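Local coordinates for protein lactaldehyde dehydrogenase (PDB 2IMP) that catalyses the irreversible, NAD-dependent oxidation of L-lactaldehyde to L-lactate and also acts on glycolaldehyde, serving the breakdown of L-fucose and L-rhamnose, at residues A77-R82 with D110-M115; W71-S76 with Y114-A119. All blocks are in the same frame, centred on the assembly; numbering follows the deposited sequence.

Contact 1 of 2, residues A77-R82 with D110-M115; sequences AGIRER and DYIDYM
R80 reaches across from one helix to two aspartates of the next, D110 and D113, and the three form a salt-bridge network. The two helical segments run antiparallel, with their axes 10.4 Å apart at 167°. R80 spans this spacing with its long side chain. From CB, which points toward the partner helix, CG sits beside the backbone N and anti to the carbonyl carbon (chi1 -65°). The chain then runs extended through CD to NE. CB, CG and CD carry the head group across, and the polar contacts begin at NE. NE gives its hydrogen to water 1 at 2.9 Å, and this water in turn donates to D110 OD1. NH1 makes a weak bond of 3.1 Å to D113 OD2. NH2 makes two bonds. It donates to D113 OD2 at 2.7 Å and, with a straighter bond of 165°, to D110 OD1 at 2.9 Å. Both acceptors lie near the guanidinium plane, at its edge. The carboxylates are not matched to it in the same way. D110 OD1 is met on its anti side, whereas D113 OD2 is met from above its carboxylate plane. Two acids one helical turn apart thus share one arginine, which should balance much of their charge and limit rotation of the guanidinium. Deeper in, I79 and I112 meet tip to tip, with 3.7 Å between their CD1 atoms. This apolar pair is buried, while R80 lies on the exposed side. The contact joins helix 65-81 to helix 98-116. On its buried side, helix 155-168 meets I79 through F156 and I112 through A160, and helix 183-195 packs on I79 through F188 and I191.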
ATOM      1  N   ALA A  77      12.074 -27.166  -6.172  1.00 13.47           N
ATOM      2  CA  ALA A  77      11.742 -28.577  -6.286  1.00 15.51           C
ATOM      3  C   ALA A  77      13.014 -29.439  -6.458  1.00 15.13           C
ATOM      4  O   ALA A  77      13.094 -30.553  -5.949  1.00 16.02           O
ATOM      5  CB  ALA A  77      10.796 -28.801  -7.462  1.00 15.58           C
ATOM      6  N   GLY A  78      13.997 -28.891  -7.168  1.00 14.91           N
ATOM      7  CA  GLY A  78      15.248 -29.602  -7.366  1.00 14.30           C
ATOM      8  C   GLY A  78      15.987 -29.704  -6.041  1.00 16.05           C
ATOM      9  O   GLY A  78      16.615 -30.724  -5.738  1.00 15.03           O
ATOM     10  N   ILE A  79      15.910 -28.640  -5.243  1.00 13.38           N
ATOM     11  CA  ILE A  79      16.550 -28.624  -3.934  1.00 13.39           C
ATOM     12  C   ILE A  79      15.961 -29.678  -2.961  1.00 15.02           C
ATOM     13  O   ILE A  79      16.706 -30.405  -2.293  1.00 14.56           O
ATOM     14  CB  ILE A  79      16.441 -27.223  -3.284  1.00 13.18           C
ATOM     15  CG1 ILE A  79      17.325 -26.230  -4.047  1.00 11.65           C
ATOM     16  CG2 ILE A  79      16.807 -27.302  -1.799  1.00 10.40           C
ATOM     17  CD1 ILE A  79      17.168 -24.779  -3.595  1.00 11.17           C
ATOM     18  N   ARG A  80      14.633 -29.750  -2.890  1.00 14.39           N
ATOM     19  CA  ARG A  80      13.999 -30.732  -2.022  1.00 16.93           C
ATOM     20  C   ARG A  80      14.382 -32.182  -2.408  1.00 18.86           C
ATOM     21  O   ARG A  80      14.559 -33.037  -1.544  1.00 19.95           O
ATOM     22  CB  ARG A  80      12.475 -30.568  -2.048  1.00 17.43           C
ATOM     23  CG  ARG A  80      11.991 -29.238  -1.479  1.00 18.64           C
ATOM     24  CD  ARG A  80      10.481 -29.230  -1.234  1.00 17.80           C
ATOM     25  NE  ARG A  80      10.033 -27.942  -0.704  1.00 17.74           N
ATOM     26  CZ  ARG A  80       9.628 -26.920  -1.453  1.00 18.48           C
ATOM     27  NH1 ARG A  80       9.599 -27.033  -2.776  1.00 18.30           N
ATOM     28  NH2 ARG A  80       9.275 -25.776  -0.877  1.00 18.80           N
ATOM     29  N   GLU A  81      14.512 -32.430  -3.710  1.00 19.56           N
ATOM     30  CA  GLU A  81      14.908 -33.746  -4.208  1.00 23.16           C
ATOM     31  C   GLU A  81      16.324 -34.168  -3.734  1.00 22.76           C
ATOM     32  O   GLU A  81      16.601 -35.346  -3.530  1.00 23.77           O
ATOM     33  CB  GLU A  81      14.874 -33.763  -5.740  1.00 25.32           C
ATOM     34  CG  GLU A  81      13.492 -33.918  -6.349  1.00 31.72           C
ATOM     35  CD  GLU A  81      13.488 -33.651  -7.845  1.00 36.28           C
ATOM     36  OE1 GLU A  81      14.360 -34.205  -8.550  1.00 38.59           O
ATOM     37  OE2 GLU A  81      12.615 -32.890  -8.320  1.00 39.67           O
ATOM     38  N   ARG A  82      17.198 -33.183  -3.570  1.00 22.65           N
ATOM     39  CA  ARG A  82      18.561 -33.429  -3.122  1.00 23.11           C
ATOM     40  C   ARG A  82      18.843 -32.933  -1.685  1.00 21.95           C
ATOM     41  O   ARG A  82      20.002 -32.783  -1.293  1.00 22.39           O
ATOM     42  CB  ARG A  82      19.545 -32.755  -4.079  1.00 25.70           C
ATOM     43  CG  ARG A  82      19.414 -33.233  -5.505  1.00 31.90           C
ATOM     44  CD  ARG A  82      20.400 -32.549  -6.432  1.00 35.14           C
ATOM     45  NE  ARG A  82      20.396 -33.205  -7.734  1.00 39.43           N
ATOM     46  CZ  ARG A  82      21.289 -32.992  -8.694  1.00 41.39           C
ATOM     47  NH1 ARG A  82      22.279 -32.128  -8.516  1.00 40.05           N
ATOM     48  NH2 ARG A  82      21.208 -33.673  -9.827  1.00 43.77           N
ATOM     49  N   ASP A 110      11.456 -23.490   0.780  1.00 10.85           N
ATOM     50  CA  ASP A 110      10.211 -22.790   1.075  1.00 13.03           C
ATOM     51  C   ASP A 110      10.338 -21.275   0.803  1.00 11.00           C
ATOM     52  O   ASP A 110       9.414 -20.641   0.303  1.00 12.88           O
ATOM     53  CB  ASP A 110       9.788 -23.006   2.532  1.00 13.87           C
ATOM     54  CG  ASP A 110       9.456 -24.455   2.839  1.00 15.34           C
ATOM     55  OD1 ASP A 110       9.042 -25.191   1.919  1.00 14.13           O
ATOM     56  OD2 ASP A 110       9.596 -24.853   4.010  1.00 18.21           O
ATOM     57  N   TYR A 111      11.502 -20.722   1.128  1.00 10.76           N
ATOM     58  CA  TYR A 111      11.757 -19.306   0.891  1.00  9.83           C
ATOM     59  C   TYR A 111      11.659 -18.953  -0.607  1.00  9.66           C
ATOM     60  O   TYR A 111      11.033 -17.964  -0.983  1.00  8.39           O
ATOM     61  CB  TYR A 111      13.139 -18.935   1.434  1.00  9.26           C
ATOM     62  CG  TYR A 111      13.444 -17.454   1.422  1.00 10.46           C
ATOM     63  CD1 TYR A 111      13.925 -16.832   0.275  1.00 10.19           C
ATOM     64  CD2 TYR A 111      13.290 -16.684   2.576  1.00 11.31           C
ATOM     65  CE1 TYR A 111      14.253 -15.481   0.274  1.00 11.94           C
ATOM     66  CE2 TYR A 111      13.617 -15.332   2.585  1.00 12.26           C
ATOM     67  CZ  TYR A 111      14.101 -14.739   1.432  1.00 10.62           C
ATOM     68  OH  TYR A 111      14.452 -13.414   1.442  1.00 11.43           O
ATOM     69  N   ILE A 112      12.280 -19.782  -1.443  1.00  8.59           N
ATOM     70  CA  ILE A 112      12.226 -19.574  -2.887  1.00  8.80           C
ATOM     71  C   ILE A 112      10.769 -19.609  -3.403  1.00  8.83           C
ATOM     72  O   ILE A 112      10.357 -18.747  -4.168  1.00  8.16           O
ATOM     73  CB  ILE A 112      13.080 -20.636  -3.638  1.00  6.52           C
ATOM     74  CG1 ILE A 112      14.565 -20.438  -3.289  1.00  9.38           C
ATOM     75  CG2 ILE A 112      12.847 -20.534  -5.143  1.00  7.17           C
ATOM     76  CD1 ILE A 112      15.528 -21.436  -3.939  1.00  9.38           C
ATOM     77  N   ASP A 113      10.012 -20.615  -2.972  1.00  9.93           N
ATOM     78  CA  ASP A 113       8.610 -20.711  -3.351  1.00 12.04           C
ATOM     79  C   ASP A 113       7.830 -19.461  -2.896  1.00 11.11           C
ATOM     80  O   ASP A 113       7.034 -18.906  -3.651  1.00 12.05           O
ATOM     81  CB  ASP A 113       7.955 -21.953  -2.731  1.00 10.54           C
ATOM     82  CG  ASP A 113       8.312 -23.237  -3.464  1.00 15.30           C
ATOM     83  OD1 ASP A 113       8.695 -23.170  -4.653  1.00 14.04           O
ATOM     84  OD2 ASP A 113       8.189 -24.321  -2.851  1.00 16.03           O
ATOM     85  N   TYR A 114       8.070 -19.052  -1.652  1.00 10.69           N
ATOM     86  CA  TYR A 114       7.433 -17.856  -1.113  1.00 11.55           C
ATOM     87  C   TYR A 114       7.721 -16.624  -1.995  1.00 10.58           C
ATOM     88  O   TYR A 114       6.805 -15.891  -2.374  1.00 12.15           O
ATOM     89  CB  TYR A 114       7.911 -17.594   0.324  1.00 10.03           C
ATOM     90  CG  TYR A 114       7.609 -16.195   0.822  1.00 11.39           C
ATOM     91  CD1 TYR A 114       6.321 -15.825   1.213  1.00 12.65           C
ATOM     92  CD2 TYR A 114       8.603 -15.221   0.829  1.00 10.48           C
ATOM     93  CE1 TYR A 114       6.035 -14.504   1.592  1.00 12.45           C
ATOM     94  CE2 TYR A 114       8.331 -13.909   1.197  1.00 13.98           C
ATOM     95  CZ  TYR A 114       7.051 -13.555   1.573  1.00 13.95           C
ATOM     96  OH  TYR A 114       6.802 -12.245   1.895  1.00 15.13           O
ATOM     97  N   MET A 115       8.994 -16.422  -2.325  1.00 10.02           N
ATOM     98  CA  MET A 115       9.376 -15.306  -3.183  1.00 10.16           C
ATOM     99  C   MET A 115       8.747 -15.374  -4.592  1.00  9.85           C
ATOM    100  O   MET A 115       8.315 -14.357  -5.137  1.00  9.68           O
ATOM    101  CB  MET A 115      10.899 -15.227  -3.301  1.00 12.16           C
ATOM    102  CG  MET A 115      11.575 -14.586  -2.093  1.00 11.33           C
ATOM    103  SD  MET A 115      11.137 -12.830  -1.909  1.00 15.19           S
ATOM    104  CE  MET A 115      11.607 -12.531  -0.228  1.00 15.75           C
TER
HETATM  105  O   HOH W   1      11.079 -27.511   1.940  1.00 23.76           O

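Contact 2 of 2, residues W71-S76 with Y114-A119; sequences WLRKIS and YMAEWA. With SO4 (sulfate ion), chain C.
L72 and A116 bring two helices of the aldehyde dehydrogenase fold close together, 65-81 and the C-terminal part of 98-116; A116 to A119 form a type I turn. The CA atoms of L72 and A116 are 6.2 Å apart. The small methyl of A116 permits this approach: its CB lies 4.1 Å from L72 CB, and L72 CD1 packs on the same alanine. This side is buried and its contact is apolar, and L168 of helix 155-168 also packs on L72.

The other side is polar and looser. R73 stretches out past the alanine, its CG beside the backbone N (chi1 -81°) and its chain extended to NE. One face of its guanidinium lies over A116 CB. Its NH2 comes 4.0 Å from E117 CG. The charged ends stay further apart, with 5.1 Å between R73 NH2 and E117 OE2. Water 2 bridges them instead. The salt bridge of R73 goes to E117 of the second subunit, and E117 likewise pairs with R73 and R121 of that subunit. With an alanine in place of this arginine, E117 of the second subunit would probably lose one of its charge partners, and the A116 methyl its guanidinium cover. A sulfate, probably from the crystallisation liquor, lies at the guanidinium edge, where R73 NH1 makes a weak bond of 3.4 Å to its O2.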
ATOM      1  N   TRP A  71      10.207 -20.754 -13.170  1.00 14.92           N
ATOM      2  CA  TRP A  71      11.603 -21.165 -13.143  1.00 13.99           C
ATOM      3  C   TRP A  71      12.119 -21.331 -11.700  1.00 14.53           C
ATOM      4  O   TRP A  71      12.825 -22.295 -11.386  1.00 12.53           O
ATOM      5  CB  TRP A  71      12.481 -20.151 -13.890  1.00 14.62           C
ATOM      6  CG  TRP A  71      12.451 -20.330 -15.380  1.00 15.35           C
ATOM      7  CD1 TRP A  71      11.974 -19.451 -16.312  1.00 14.99           C
ATOM      8  CD2 TRP A  71      12.903 -21.478 -16.108  1.00 14.95           C
ATOM      9  NE1 TRP A  71      12.102 -19.981 -17.574  1.00 13.93           N
ATOM     10  CE2 TRP A  71      12.667 -21.223 -17.477  1.00 15.73           C
ATOM     11  CE3 TRP A  71      13.482 -22.696 -15.731  1.00 15.98           C
ATOM     12  CZ2 TRP A  71      12.994 -22.148 -18.474  1.00 16.78           C
ATOM     13  CZ3 TRP A  71      13.805 -23.615 -16.723  1.00 15.81           C
ATOM     14  CH2 TRP A  71      13.560 -23.334 -18.079  1.00 16.30           C
ATOM     15  N   LEU A  72      11.750 -20.382 -10.839  1.00 11.58           N
ATOM     16  CA  LEU A  72      12.142 -20.445  -9.438  1.00 11.57           C
ATOM     17  C   LEU A  72      11.569 -21.690  -8.738  1.00 10.86           C
ATOM     18  O   LEU A  72      12.252 -22.339  -7.957  1.00 12.14           O
ATOM     19  CB  LEU A  72      11.693 -19.181  -8.695  1.00  9.19           C
ATOM     20  CG  LEU A  72      12.432 -17.875  -8.999  1.00  9.10           C
ATOM     21  CD1 LEU A  72      11.774 -16.732  -8.228  1.00  9.31           C
ATOM     22  CD2 LEU A  72      13.901 -18.007  -8.599  1.00  7.47           C
ATOM     23  N   ARG A  73      10.315 -22.012  -9.035  1.00 11.29           N
ATOM     24  CA  ARG A  73       9.693 -23.199  -8.450  1.00 11.70           C
ATOM     25  C   ARG A  73      10.394 -24.506  -8.866  1.00 11.77           C
ATOM     26  O   ARG A  73      10.444 -25.464  -8.098  1.00 12.60           O
ATOM     27  CB  ARG A  73       8.210 -23.261  -8.821  1.00 13.32           C
ATOM     28  CG  ARG A  73       7.359 -22.381  -7.932  1.00 19.06           C
ATOM     29  CD  ARG A  73       5.996 -22.086  -8.520  1.00 23.39           C
ATOM     30  NE  ARG A  73       5.278 -21.166  -7.642  1.00 29.59           N
ATOM     31  CZ  ARG A  73       4.330 -20.323  -8.039  1.00 31.53           C
ATOM     32  NH1 ARG A  73       3.967 -20.271  -9.318  1.00 30.47           N
ATOM     33  NH2 ARG A  73       3.752 -19.520  -7.150  1.00 29.34           N
ATOM     34  N   LYS A  74      10.919 -24.532 -10.087  1.00 11.76           N
ATOM     35  CA  LYS A  74      11.650 -25.698 -10.547  1.00 12.83           C
ATOM     36  C   LYS A  74      12.936 -25.872  -9.738  1.00 13.75           C
ATOM     37  O   LYS A  74      13.349 -26.992  -9.440  1.00 14.23           O
ATOM     38  CB  LYS A  74      11.994 -25.569 -12.032  1.00 13.19           C
ATOM     39  CG  LYS A  74      10.780 -25.666 -12.934  1.00 17.24           C
ATOM     40  CD  LYS A  74      11.144 -25.473 -14.388  1.00 20.62           C
ATOM     41  CE  LYS A  74       9.904 -25.569 -15.262  1.00 23.67           C
ATOM     42  NZ  LYS A  74      10.234 -25.284 -16.691  1.00 31.00           N
ATOM     43  N   ILE A  75      13.554 -24.746  -9.384  1.00 13.46           N
ATOM     44  CA  ILE A  75      14.765 -24.793  -8.588  1.00 13.38           C
ATOM     45  C   ILE A  75      14.501 -25.297  -7.152  1.00 12.64           C
ATOM     46  O   ILE A  75      15.222 -26.153  -6.646  1.00 13.35           O
ATOM     47  CB  ILE A  75      15.457 -23.409  -8.528  1.00 13.17           C
ATOM     48  CG1 ILE A  75      15.958 -23.028  -9.922  1.00 11.28           C
ATOM     49  CG2 ILE A  75      16.620 -23.450  -7.533  1.00 12.23           C
ATOM     50  CD1 ILE A  75      16.495 -21.617 -10.032  1.00  9.15           C
ATOM     51  N   SER A  76      13.464 -24.766  -6.510  1.00 12.33           N
ATOM     52  CA  SER A  76      13.138 -25.220  -5.169  1.00 13.19           C
ATOM     53  C   SER A  76      12.815 -26.720  -5.160  1.00 13.49           C
ATOM     54  O   SER A  76      13.226 -27.446  -4.258  1.00 15.71           O
ATOM     55  CB  SER A  76      11.949 -24.437  -4.598  1.00 13.45           C
ATOM     56  OG  SER A  76      10.762 -24.717  -5.315  1.00 21.05           O
ATOM     57  N   TYR A 114       8.070 -19.052  -1.652  1.00 10.69           N
ATOM     58  CA  TYR A 114       7.433 -17.856  -1.113  1.00 11.55           C
ATOM     59  C   TYR A 114       7.721 -16.624  -1.995  1.00 10.58           C
ATOM     60  O   TYR A 114       6.805 -15.891  -2.374  1.00 12.15           O
ATOM     61  CB  TYR A 114       7.911 -17.594   0.324  1.00 10.03           C
ATOM     62  CG  TYR A 114       7.609 -16.195   0.822  1.00 11.39           C
ATOM     63  CD1 TYR A 114       6.321 -15.825   1.213  1.00 12.65           C
ATOM     64  CD2 TYR A 114       8.603 -15.221   0.829  1.00 10.48           C
ATOM     65  CE1 TYR A 114       6.035 -14.504   1.592  1.00 12.45           C
ATOM     66  CE2 TYR A 114       8.331 -13.909   1.197  1.00 13.98           C
ATOM     67  CZ  TYR A 114       7.051 -13.555   1.573  1.00 13.95           C
ATOM     68  OH  TYR A 114       6.802 -12.245   1.895  1.00 15.13           O
ATOM     69  N   MET A 115       8.994 -16.422  -2.325  1.00 10.02           N
ATOM     70  CA  MET A 115       9.376 -15.306  -3.183  1.00 10.16           C
ATOM     71  C   MET A 115       8.747 -15.374  -4.592  1.00  9.85           C
ATOM     72  O   MET A 115       8.315 -14.357  -5.137  1.00  9.68           O
ATOM     73  CB  MET A 115      10.899 -15.227  -3.301  1.00 12.16           C
ATOM     74  CG  MET A 115      11.575 -14.586  -2.093  1.00 11.33           C
ATOM     75  SD  MET A 115      11.137 -12.830  -1.909  1.00 15.19           S
ATOM     76  CE  MET A 115      11.607 -12.531  -0.228  1.00 15.75           C
ATOM     77  N   ALA A 116       8.684 -16.576  -5.163  1.00  8.36           N
ATOM     78  CA  ALA A 116       8.084 -16.744  -6.482  1.00  9.36           C
ATOM     79  C   ALA A 116       6.614 -16.259  -6.514  1.00  9.87           C
ATOM     80  O   ALA A 116       6.102 -15.856  -7.554  1.00 10.70           O
ATOM     81  CB  ALA A 116       8.155 -18.217  -6.914  1.00  9.55           C
ATOM     82  N   GLU A 117       5.973 -16.304  -5.351  1.00 10.09           N
ATOM     83  CA  GLU A 117       4.586 -15.882  -5.214  1.00 11.70           C
ATOM     84  C   GLU A 117       4.375 -14.362  -5.399  1.00 10.34           C
ATOM     85  O   GLU A 117       3.242 -13.902  -5.522  1.00  9.39           O
ATOM     86  CB  GLU A 117       4.039 -16.317  -3.846  1.00 10.68           C
ATOM     87  CG  GLU A 117       4.198 -17.805  -3.587  1.00 11.01           C
ATOM     88  CD  GLU A 117       3.734 -18.223  -2.207  1.00 12.41           C
ATOM     89  OE1 GLU A 117       3.794 -17.402  -1.267  1.00 12.18           O
ATOM     90  OE2 GLU A 117       3.325 -19.389  -2.055  1.00 13.75           O
ATOM     91  N   TRP A 118       5.469 -13.603  -5.402  1.00 10.62           N
ATOM     92  CA  TRP A 118       5.380 -12.158  -5.605  1.00  9.52           C
ATOM     93  C   TRP A 118       5.140 -11.761  -7.075  1.00  8.88           C
ATOM     94  O   TRP A 118       4.776 -10.622  -7.363  1.00  8.66           O
ATOM     95  CB  TRP A 118       6.655 -11.455  -5.104  1.00  8.93           C
ATOM     96  CG  TRP A 118       6.678 -11.232  -3.615  1.00  8.92           C
ATOM     97  CD1 TRP A 118       7.577 -11.746  -2.723  1.00  9.78           C
ATOM     98  CD2 TRP A 118       5.739 -10.464  -2.843  1.00  9.56           C
ATOM     99  NE1 TRP A 118       7.253 -11.351  -1.443  1.00 12.07           N
ATOM    100  CE2 TRP A 118       6.130 -10.565  -1.488  1.00  9.66           C
ATOM    101  CE3 TRP A 118       4.606  -9.704  -3.166  1.00 10.02           C
ATOM    102  CZ2 TRP A 118       5.429  -9.934  -0.452  1.00  9.42           C
ATOM    103  CZ3 TRP A 118       3.901  -9.072  -2.129  1.00 11.06           C
ATOM    104  CH2 TRP A 118       4.320  -9.194  -0.789  1.00  8.51           C
ATOM    105  N   ALA A 119       5.330 -12.721  -7.979  1.00  9.51           N
ATOM    106  CA  ALA A 119       5.189 -12.495  -9.417  1.00  9.74           C
ATOM    107  C   ALA A 119       4.056 -11.537  -9.867  1.00 12.14           C
ATOM    108  O   ALA A 119       4.316 -10.531 -10.524  1.00 13.74           O
ATOM    109  CB  ALA A 119       5.045 -13.837 -10.145  1.00  8.77           C
TER
HETATM  110  S   SO4 C 510       4.376 -23.407 -12.202  1.00 71.46           S
HETATM  111  O1  SO4 C 510       5.232 -23.836 -11.078  1.00 71.34           O
HETATM  112  O2  SO4 C 510       4.371 -21.933 -12.283  1.00 72.01           O
HETATM  113  O3  SO4 C 510       4.898 -23.966 -13.463  1.00 72.18           O
HETATM  114  O4  SO4 C 510       3.000 -23.892 -11.980  1.00 72.08           O
HETATM  115  O   HOH W   2       3.971 -21.252  -4.403  1.00 25.83           O

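In the fold
Contacts 1 and 2 are two levels of one helix pair, 65-81 with 98-116, and their centres are 8 Å apart. Along the chain the order is 71-76, 77-82, 110-115 and 114-119, with Y114 and M115 shared. Because the helices run antiparallel, the earlier segment of the first meets the later segment of the second. The levels touch directly: D113 OD1 lies 2.7 Å from S76 OG, a probable hydrogen bond, and I112 packs on L72 and S76. Contact 1 lies nearer the lactate site, with the I112 side chain about 8 Å from that of R161. Contact 2 leads to the subunit interface of the homotetramer.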